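Side-chain contacts in SusD homolog (Bacteroides thetaiotaomicron VPI-5482, PDB 3FDH), which probably binds glycans at the cell surface as a SusD/RagB-family lipoprotein of the outer membrane: residues I449-N453 against P454-S458; E490-W493 against W494-G497; K150-Q154 against Q155-T159; E389-T392 against E393-G397. All blocks are in the same frame, centred on the assembly; numbering follows the deposited sequence.

Overall arrangement
All four contacts are short-range, each made where the chain turns, yet their settings differ: contact 1 lies at the surface, while contacts 2, 3 and 4 are partly buried. Contacts 3 and 4 both start a helix (154-171 and 393-410) with a capping box; in contact 3 the box uses a glutamate tied into a salt-bridge network, in contact 4 a serine with no charge involved. Contact 1 is a type I turn built largely from asparagine amides. Contact 2 relies on an indole face and on backbone bonds near the C-terminus. Contacts 2 and 3 touch, W494 N lying 2.9 Å from Q154 OE1, whereas contact 4 sits across the chain's centre from both.

Contact 1 (I449-N453 against P454-S458)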
loop_
_atom_site.group_PDB
_atom_site.type_symbol
_atom_site.label_atom_id
_atom_site.label_comp_id
_atom_site.label_asym_id
_atom_site.label_seq_id
_atom_site.Cartn_x
_atom_site.Cartn_y
_atom_site.Cartn_z
ATOM N N ILE A 449 -10.363 -10.240 8.939
ATOM C CA ILE A 449 -10.055 -10.560 7.535
ATOM C C ILE A 449 -9.650 -12.015 7.449
ATOM O O ILE A 449 -8.642 -12.417 7.978
ATOM C CB ILE A 449 -8.914 -9.676 6.942
ATOM C CG1 ILE A 449 -9.198 -8.182 7.116
ATOM C CG2 ILE A 449 -8.611 -10.054 5.467
ATOM C CD1 ILE A 449 -10.491 -7.765 6.616
ATOM N N THR A 450 -10.466 -12.808 6.783
ATOM C CA THR A 450 -10.170 -14.235 6.627
ATOM C C THR A 450 -9.232 -14.515 5.468
ATOM O O THR A 450 -9.447 -14.062 4.345
ATOM C CB THR A 450 -11.462 -15.036 6.350
ATOM O OG1 THR A 450 -12.348 -14.892 7.463
ATOM C CG2 THR A 450 -11.160 -16.527 6.171
ATOM N N LEU A 451 -8.206 -15.290 5.760
ATOM C CA LEU A 451 -7.248 -15.780 4.750
ATOM C C LEU A 451 -7.382 -17.271 4.680
ATOM O O LEU A 451 -7.533 -17.913 5.703
ATOM C CB LEU A 451 -5.809 -15.404 5.120
ATOM C CG LEU A 451 -5.601 -13.886 5.223
ATOM C CD1 LEU A 451 -4.111 -13.660 5.502
ATOM C CD2 LEU A 451 -6.071 -13.206 3.965
ATOM N N THR A 452 -7.310 -17.844 3.489
ATOM C CA THR A 452 -7.514 -19.292 3.336
ATOM C C THR A 452 -6.274 -20.121 2.995
ATOM O O THR A 452 -6.320 -21.335 2.997
ATOM C CB THR A 452 -8.648 -19.566 2.332
ATOM O OG1 THR A 452 -8.261 -19.186 1.013
ATOM C CG2 THR A 452 -9.881 -18.785 2.739
ATOM N N ASN A 453 -5.144 -19.467 2.733
ATOM C CA ASN A 453 -3.916 -20.207 2.407
ATOM C C ASN A 453 -3.601 -21.257 3.498
ATOM O O ASN A 453 -3.354 -20.892 4.635
ATOM C CB ASN A 453 -2.753 -19.206 2.249
ATOM C CG ASN A 453 -1.525 -19.820 1.637
ATOM O OD1 ASN A 453 -1.170 -20.970 1.925
ATOM N ND2 ASN A 453 -0.800 -19.009 0.850
ATOM N N PRO A 454 -3.531 -22.557 3.153
ATOM C CA PRO A 454 -3.322 -23.533 4.225
ATOM C C PRO A 454 -1.963 -23.481 4.821
ATOM O O PRO A 454 -1.726 -24.024 5.899
ATOM C CB PRO A 454 -3.478 -24.876 3.508
ATOM C CG PRO A 454 -4.156 -24.564 2.233
ATOM C CD PRO A 454 -3.728 -23.216 1.856
ATOM N N ASN A 455 -1.068 -22.805 4.118
ATOM C CA ASN A 455 0.336 -22.751 4.545
ATOM C C ASN A 455 0.549 -21.743 5.657
ATOM O O ASN A 455 1.621 -21.640 6.268
ATOM C CB ASN A 455 1.232 -22.427 3.360
ATOM C CG ASN A 455 1.185 -23.504 2.300
ATOM O OD1 ASN A 455 1.695 -24.598 2.505
ATOM N ND2 ASN A 455 0.601 -23.178 1.136
ATOM N N ASN A 456 -0.510 -21.023 5.938
ATOM C CA ASN A 456 -0.471 -19.987 6.973
ATOM C C ASN A 456 -0.476 -20.539 8.401
ATOM O O ASN A 456 -0.359 -19.769 9.357
ATOM C CB ASN A 456 -1.658 -19.034 6.805
ATOM C CG ASN A 456 -1.438 -18.029 5.729
ATOM O OD1 ASN A 456 -0.342 -17.896 5.183
ATOM N ND2 ASN A 456 -2.464 -17.283 5.439
ATOM N N SER A 457 -0.590 -21.864 8.521
ATOM C CA SER A 457 -0.632 -22.529 9.820
ATOM C C SER A 457 0.697 -22.302 10.513
ATOM O O SER A 457 0.766 -22.046 11.712
ATOM C CB SER A 457 -0.917 -24.028 9.682
ATOM O OG SER A 457 0.019 -24.635 8.802
ATOM N N SER A 458 1.765 -22.360 9.721
ATOM C CA SER A 458 3.101 -22.095 10.233
ATOM C C SER A 458 3.934 -21.154 9.366
ATOM O O SER A 458 5.022 -20.756 9.770
ATOM C CB SER A 458 3.870 -23.391 10.361
ATOM O OG SER A 458 4.063 -23.968 9.074
HETATM O O HOH W 1 -4.867 -17.795 7.610
#
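A type I beta turn from N453 to N456 leads the loop after helix 431-443 into the short helix 456-459, and the N453 side chain makes a capping bond to N455 N at the start of the turn. The turn is closed by N456 N, which donates to N453 O at 3.1 Å. With CG anti to the backbone N (chi1 -168°), the N453 amide swings forward over the turn, and its OD1 takes two bonds from one residue: N455 N at 2.9 Å and N455 ND2, also at 2.9 Å. The side-chain donor lies in the carbonyl plane on a lone pair, the backbone donor tilted from that plane, and the two amide planes stand 73° apart. N453 ND2 is used as well, donating to E63 O, so both ends of this buried amide are engaged and its flip is fixed. Putting an alanine at N453 would probably leave N455 N and N455 ND2 without their shared acceptor and E63 O without its donor. On the inner side of the bend N456 lies across L451 at about a right angle, its ND2 3.8 Å from L451 CB, while its OD1 accepts from R65 NH2. E50 holds the incoming loop through bonds to T452 N and N453 N. A water closes the bend, donating to L451 O and accepting from N456 ND2, each at 3.3 Å.

Contact 2 (E490-W493 against W494-G497); sequences EPVW and WAGG
V492 CG2 and W494 CG both stand between their own backbone N and carbonyl carbon (W494 chi1 52°), and this pair of torsions lays the two side chains side by side, pointing the same way. The methyl CG2 sits over the centre of the indole six-membered ring, 3.6 Å from its centroid and 11° off the normal, a CH-pi contact. The backbone makes a short 3-10 segment, with A495 N donating to V492 O at 3.0 Å, and ends it in a Schellman motif: G497 N to V492 O at 2.8 Å encloses G496 N to W493 O, with G496 at positive phi (100°). A495 N and G497 N meet V492 O from opposite faces of its carbonyl plane. G497 CA lies 3.2 Å from P491 O in a nearly straight CA-H...O contact; a side chain there would collide with that oxygen. W494 NE1 donates to D125 OD1, and helix 431-443 packs against the ring. Exchanging W494 for an alanine would probably strip V492 CG2 of its aromatic cover and leave D125 without this donor. The C-terminal turn is therefore held by two kinds of force, bonds that satisfy its own carbonyls and dispersion between a methyl and an indole face, with the indole N-H of W494 tied to D125.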
loop_
_atom_site.group_PDB
_atom_site.type_symbol
_atom_site.label_atom_id
_atom_site.label_comp_id
_atom_site.label_asym_id
_atom_site.label_seq_id
_atom_site.Cartn_x
_atom_site.Cartn_y
_atom_site.Cartn_z
ATOM N N GLU A 490 8.650 -13.947 14.434
ATOM C CA GLU A 490 8.960 -12.722 15.155
ATOM C C GLU A 490 8.176 -11.552 14.624
ATOM O O GLU A 490 8.554 -10.965 13.633
ATOM C CB GLU A 490 10.447 -12.407 15.023
ATOM C CG GLU A 490 11.367 -13.413 15.767
ATOM C CD GLU A 490 11.244 -13.324 17.255
ATOM O OE1 GLU A 490 10.620 -12.373 17.754
ATOM O OE2 GLU A 490 11.796 -14.208 17.964
ATOM N N PRO A 491 7.081 -11.194 15.297
ATOM C CA PRO A 491 6.306 -10.050 14.783
ATOM C C PRO A 491 7.129 -8.765 14.878
ATOM O O PRO A 491 8.063 -8.682 15.644
ATOM C CB PRO A 491 5.143 -9.930 15.766
ATOM C CG PRO A 491 5.100 -11.172 16.518
ATOM C CD PRO A 491 6.451 -11.810 16.472
ATOM N N VAL A 492 6.753 -7.751 14.124
ATOM C CA VAL A 492 7.424 -6.437 14.257
ATOM C C VAL A 492 6.961 -5.797 15.579
ATOM O O VAL A 492 5.975 -6.233 16.190
ATOM C CB VAL A 492 7.183 -5.520 13.013
ATOM C CG1 VAL A 492 7.695 -6.286 11.775
ATOM C CG2 VAL A 492 5.696 -5.091 12.829
ATOM N N TRP A 493 7.662 -4.771 16.026
ATOM C CA TRP A 493 7.335 -4.159 17.324
ATOM C C TRP A 493 5.917 -3.621 17.479
ATOM O O TRP A 493 5.250 -3.890 18.471
ATOM C CB TRP A 493 8.360 -3.110 17.669
ATOM C CG TRP A 493 8.101 -2.367 18.918
ATOM C CD1 TRP A 493 8.410 -2.761 20.193
ATOM C CD2 TRP A 493 7.529 -1.066 19.020
ATOM N NE1 TRP A 493 8.055 -1.776 21.078
ATOM C CE2 TRP A 493 7.508 -0.725 20.384
ATOM C CE3 TRP A 493 7.030 -0.144 18.082
ATOM C CZ2 TRP A 493 6.997 0.490 20.848
ATOM C CZ3 TRP A 493 6.510 1.069 18.547
ATOM C CH2 TRP A 493 6.509 1.368 19.925
ATOM N N TRP A 494 5.422 -2.915 16.484
ATOM C CA TRP A 494 4.078 -2.354 16.608
ATOM C C TRP A 494 3.020 -3.431 16.626
ATOM O O TRP A 494 1.855 -3.169 16.967
ATOM C CB TRP A 494 3.761 -1.231 15.602
ATOM C CG TRP A 494 3.996 -1.435 14.109
ATOM C CD1 TRP A 494 4.899 -0.760 13.354
ATOM C CD2 TRP A 494 3.304 -2.318 13.204
ATOM N NE1 TRP A 494 4.815 -1.145 12.042
ATOM C CE2 TRP A 494 3.853 -2.102 11.914
ATOM C CE3 TRP A 494 2.277 -3.245 13.349
ATOM C CZ2 TRP A 494 3.417 -2.787 10.776
ATOM C CZ3 TRP A 494 1.832 -3.941 12.187
ATOM C CH2 TRP A 494 2.420 -3.707 10.934
ATOM N N ALA A 495 3.451 -4.652 16.340
ATOM C CA ALA A 495 2.536 -5.813 16.305
ATOM C C ALA A 495 2.699 -6.645 17.552
ATOM O O ALA A 495 2.158 -7.737 17.652
ATOM C CB ALA A 495 2.745 -6.668 15.036
ATOM N N GLY A 496 3.473 -6.134 18.502
ATOM C CA GLY A 496 3.692 -6.835 19.759
ATOM C C GLY A 496 5.011 -7.559 19.800
ATOM O O GLY A 496 5.316 -8.275 20.769
ATOM N N GLY A 497 5.797 -7.412 18.740
ATOM C CA GLY A 497 7.134 -8.056 18.690
ATOM C C GLY A 497 8.200 -7.295 19.439
ATOM O O GLY A 497 7.951 -6.224 19.971
#

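Contact 3 (K150-Q154 against Q155-T159); sequences KMDTQ and QEIYT
E156 reaches back over T153, the two side chains crossing obliquely, with E156 CG 3.2 Å from T153 OG1. With CG anti to the carbonyl carbon (chi1 -75°) and the chain extended beyond it, E156 OE1 arrives at the backbone and accepts from T153 N at 3.0 Å, the N-H coming from above the carboxylate plane and pointing almost straight at the oxygen (167°). The return bond runs from E156 N to T153 OG1 at 2.9 Å. T153 OG1 is placed for it by chi1 of 64°, which holds the hydroxyl between the backbone N and the carbonyl carbon. Water 3 also bonds to T153 OG1. The same E156 OE1 has charged company: K150, bent at its last torsion, brings NZ to a salt bridge 2.8 Å from D152 OD1 and a longer one 3.6 Å from E156 OE1. Water 2 joins NZ, M151 O and E156 OE1. D152 OD1 and E156 OE1 are only 4.3 Å apart, and the lysine between them probably offsets their repulsion. D152 OD2 is gripped separately by S133 N and Q160 NE2. On the buried side, D152 CB meets I157 CG1 at 3.8 Å, and I157 continues onto C120 and A124 of helix 106-127. Q154 turns the other way, its NE2 bonded to A124 O, while Q154 O accepts from Y158 N and lies at the edge of the Y158 ring. Reciprocal bonds between T153 and E156 make a capping box, with T153 as N-cap of helix 154-171, directly after the weakly bonded strand 151-152.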
loop_
_atom_site.group_PDB
_atom_site.type_symbol
_atom_site.label_atom_id
_atom_site.label_comp_id
_atom_site.label_asym_id
_atom_site.label_seq_id
_atom_site.Cartn_x
_atom_site.Cartn_y
_atom_site.Cartn_z
ATOM N N LYS A 150 24.359 0.946 12.665
ATOM C CA LYS A 150 23.686 0.162 13.680
ATOM C C LYS A 150 22.258 0.004 13.262
ATOM O O LYS A 150 21.716 0.781 12.480
ATOM C CB LYS A 150 23.708 0.826 15.067
ATOM C CG LYS A 150 22.813 2.049 15.216
ATOM C CD LYS A 150 22.892 2.621 16.629
ATOM C CE LYS A 150 21.850 3.706 16.904
ATOM N NZ LYS A 150 20.433 3.183 16.975
HETATM N N MSE A 151 21.652 -1.032 13.808
HETATM C CA MSE A 151 20.242 -1.206 13.637
HETATM C C MSE A 151 19.516 -0.355 14.687
HETATM O O MSE A 151 19.897 -0.283 15.842
HETATM C CB MSE A 151 19.863 -2.679 13.681
HETATM C CG MSE A 151 20.246 -3.474 12.384
HETATM SE SE MSE A 151 19.895 -5.238 12.835
HETATM C CE MSE A 151 17.981 -5.200 12.443
ATOM N N ASP A 152 18.534 0.387 14.214
ATOM C CA ASP A 152 17.657 1.191 15.070
ATOM C C ASP A 152 16.479 0.289 15.371
ATOM O O ASP A 152 16.122 -0.579 14.562
ATOM C CB ASP A 152 17.056 2.402 14.328
ATOM C CG ASP A 152 18.055 3.517 14.067
ATOM O OD1 ASP A 152 19.241 3.395 14.448
ATOM O OD2 ASP A 152 17.621 4.514 13.456
ATOM N N THR A 153 15.859 0.503 16.519
ATOM C CA THR A 153 14.647 -0.235 16.845
ATOM C C THR A 153 13.566 0.366 15.999
ATOM O O THR A 153 13.672 1.512 15.566
ATOM C CB THR A 153 14.213 -0.103 18.306
ATOM O OG1 THR A 153 13.871 1.268 18.587
ATOM C CG2 THR A 153 15.305 -0.626 19.245
ATOM N N GLN A 154 12.518 -0.412 15.780
ATOM C CA GLN A 154 11.402 0.057 14.964
ATOM C C GLN A 154 10.797 1.284 15.623
ATOM O O GLN A 154 10.324 2.224 14.956
ATOM C CB GLN A 154 10.335 -1.029 14.806
ATOM C CG GLN A 154 9.349 -0.753 13.695
ATOM C CD GLN A 154 8.120 -1.549 13.817
ATOM O OE1 GLN A 154 7.520 -1.622 14.896
ATOM N NE2 GLN A 154 7.680 -2.141 12.687
ATOM N N GLN A 155 10.835 1.288 16.947
ATOM C CA GLN A 155 10.287 2.417 17.695
ATOM C C GLN A 155 11.126 3.673 17.409
ATOM O O GLN A 155 10.586 4.749 17.186
ATOM C CB GLN A 155 10.186 2.127 19.187
ATOM C CG GLN A 155 9.542 3.255 19.981
ATOM C CD GLN A 155 9.542 2.971 21.494
ATOM O OE1 GLN A 155 10.247 2.073 21.979
ATOM N NE2 GLN A 155 8.759 3.742 22.237
ATOM N N GLU A 156 12.439 3.507 17.378
ATOM C CA GLU A 156 13.337 4.612 17.072
ATOM C C GLU A 156 13.099 5.139 15.671
ATOM O O GLU A 156 13.185 6.330 15.428
ATOM C CB GLU A 156 14.801 4.212 17.232
ATOM C CG GLU A 156 15.191 4.127 18.672
ATOM C CD GLU A 156 16.528 3.485 18.919
ATOM O OE1 GLU A 156 17.034 2.730 18.060
ATOM O OE2 GLU A 156 17.045 3.705 20.023
ATOM N N ILE A 157 12.767 4.238 14.757
ATOM C CA ILE A 157 12.553 4.639 13.362
ATOM C C ILE A 157 11.279 5.472 13.328
ATOM O O ILE A 157 11.217 6.533 12.697
ATOM C CB ILE A 157 12.502 3.427 12.384
ATOM C CG1 ILE A 157 13.840 2.675 12.357
ATOM C CG2 ILE A 157 12.122 3.947 10.935
ATOM C CD1 ILE A 157 13.821 1.366 11.551
ATOM N N TYR A 158 10.255 5.017 14.042
ATOM C CA TYR A 158 8.974 5.751 14.086
ATOM C C TYR A 158 9.115 7.148 14.704
ATOM O O TYR A 158 8.469 8.110 14.259
ATOM C CB TYR A 158 7.806 4.954 14.681
ATOM C CG TYR A 158 6.985 4.328 13.548
ATOM C CD1 TYR A 158 7.295 3.102 13.019
ATOM C CD2 TYR A 158 5.977 5.027 12.961
ATOM C CE1 TYR A 158 6.581 2.571 11.973
ATOM C CE2 TYR A 158 5.274 4.528 11.894
ATOM C CZ TYR A 158 5.571 3.286 11.407
ATOM O OH TYR A 158 4.837 2.789 10.363
ATOM N N THR A 159 9.994 7.279 15.687
ATOM C CA THR A 159 10.235 8.588 16.256
ATOM C C THR A 159 10.796 9.495 15.156
ATOM O O THR A 159 10.441 10.656 15.065
ATOM C CB THR A 159 11.217 8.534 17.422
ATOM O OG1 THR A 159 10.599 7.815 18.499
ATOM C CG2 THR A 159 11.563 9.949 17.887
HETATM O O HOH W 2 19.187 1.157 18.490
HETATM O O HOH W 3 13.559 1.816 21.182
#

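Contact 4 (E389-T392 against E393-G397)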
loop_
_atom_site.group_PDB
_atom_site.type_symbol
_atom_site.label_atom_id
_atom_site.label_comp_id
_atom_site.label_asym_id
_atom_site.label_seq_id
_atom_site.Cartn_x
_atom_site.Cartn_y
_atom_site.Cartn_z
ATOM N N GLU A 389 -22.896 -2.793 -15.062
ATOM C CA GLU A 389 -22.984 -1.338 -15.139
ATOM C C GLU A 389 -21.786 -0.679 -14.508
ATOM O O GLU A 389 -21.233 -1.155 -13.538
ATOM C CB GLU A 389 -24.218 -0.855 -14.388
ATOM C CG GLU A 389 -25.538 -1.392 -14.888
ATOM C CD GLU A 389 -26.089 -0.598 -16.036
ATOM O OE1 GLU A 389 -25.399 0.339 -16.500
ATOM O OE2 GLU A 389 -27.224 -0.907 -16.466
ATOM N N VAL A 390 -21.417 0.466 -15.048
ATOM C CA VAL A 390 -20.311 1.233 -14.487
ATOM C C VAL A 390 -20.642 1.606 -13.035
ATOM O O VAL A 390 -21.743 1.951 -12.733
ATOM C CB VAL A 390 -20.027 2.495 -15.323
ATOM C CG1 VAL A 390 -19.168 3.480 -14.586
ATOM C CG2 VAL A 390 -19.399 2.098 -16.671
ATOM N N ILE A 391 -19.681 1.487 -12.129
ATOM C CA ILE A 391 -19.921 1.872 -10.738
ATOM C C ILE A 391 -19.887 3.409 -10.639
ATOM O O ILE A 391 -18.912 4.051 -11.049
ATOM C CB ILE A 391 -18.863 1.244 -9.798
ATOM C CG1 ILE A 391 -18.940 -0.270 -9.970
ATOM C CG2 ILE A 391 -19.096 1.693 -8.342
ATOM C CD1 ILE A 391 -17.818 -0.995 -9.406
ATOM N N THR A 392 -20.983 3.992 -10.143
ATOM C CA THR A 392 -21.058 5.421 -9.958
ATOM C C THR A 392 -21.230 5.845 -8.505
ATOM O O THR A 392 -21.396 5.046 -7.597
ATOM C CB THR A 392 -22.244 5.974 -10.678
ATOM O OG1 THR A 392 -23.426 5.424 -10.082
ATOM C CG2 THR A 392 -22.174 5.622 -12.137
ATOM N N GLU A 393 -21.224 7.144 -8.288
ATOM C CA GLU A 393 -21.361 7.644 -6.901
ATOM C C GLU A 393 -22.733 7.198 -6.372
ATOM O O GLU A 393 -22.879 6.804 -5.232
ATOM C CB GLU A 393 -21.195 9.157 -6.855
ATOM C CG GLU A 393 -21.206 9.752 -5.492
ATOM C CD GLU A 393 -21.289 11.286 -5.543
ATOM O OE1 GLU A 393 -21.150 11.853 -6.655
ATOM O OE2 GLU A 393 -21.511 11.921 -4.484
ATOM N N THR A 394 -23.697 7.155 -7.264
ATOM C CA THR A 394 -25.090 6.811 -6.898
ATOM C C THR A 394 -25.235 5.324 -6.624
ATOM O O THR A 394 -25.869 4.895 -5.650
ATOM C CB THR A 394 -26.114 7.167 -7.995
ATOM O OG1 THR A 394 -26.151 8.583 -8.218
ATOM C CG2 THR A 394 -27.549 6.710 -7.623
ATOM N N SER A 395 -24.693 4.537 -7.529
ATOM C CA SER A 395 -24.833 3.088 -7.428
ATOM C C SER A 395 -24.079 2.589 -6.216
ATOM O O SER A 395 -24.545 1.684 -5.526
ATOM C CB SER A 395 -24.367 2.364 -8.699
ATOM O OG SER A 395 -22.958 2.376 -8.825
ATOM N N ALA A 396 -22.921 3.195 -5.962
ATOM C CA ALA A 396 -22.067 2.820 -4.856
ATOM C C ALA A 396 -22.737 3.137 -3.528
ATOM O O ALA A 396 -22.640 2.365 -2.575
ATOM C CB ALA A 396 -20.669 3.515 -4.914
ATOM N N GLY A 397 -23.324 4.325 -3.469
ATOM C CA GLY A 397 -24.042 4.808 -2.276
ATOM C C GLY A 397 -25.210 3.910 -1.927
ATOM O O GLY A 397 -25.469 3.614 -0.753
#
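Hydrogen bonds from backbone N-H groups to side-chain hydroxyls carry most of the contact between T392 and S395. T392 OG1 accepts from S395 N at 3.0 Å with the N-H pointing nearly straight at it (166°), and more weakly from T394 N, a long, bent bond of 3.3 Å. S395 answers with its own hydroxyl: S395 OG accepts from T392 N at 2.9 Å. Both oxygens are in place because each first torsion, 64° in T392 and 73° in S395, tucks the hydroxyl in between the backbone N and the carbonyl carbon, where it faces the other residue's N-H instead of swinging outward. The two reciprocal bonds form a capping box, T392 being the N-cap of helix 393-410, and they satisfy amide groups that have no carbonyl of an earlier helical turn to bond to. Among purely backbone bonds, A396 N donates to T392 O at 2.9 Å, the first i to i+4 link across the helix start, and G397 N follows with E393 O. Apolar contact lies on the buried side. There I391 CG2 comes 4.2 Å from A396 CB, bordering the first helical turn. Both apolar residues lean on helix 354-379, I391 on L365 and A396 on V362 and L365; from that same helix E369 OE1 accepts from I391 N, just before the cap.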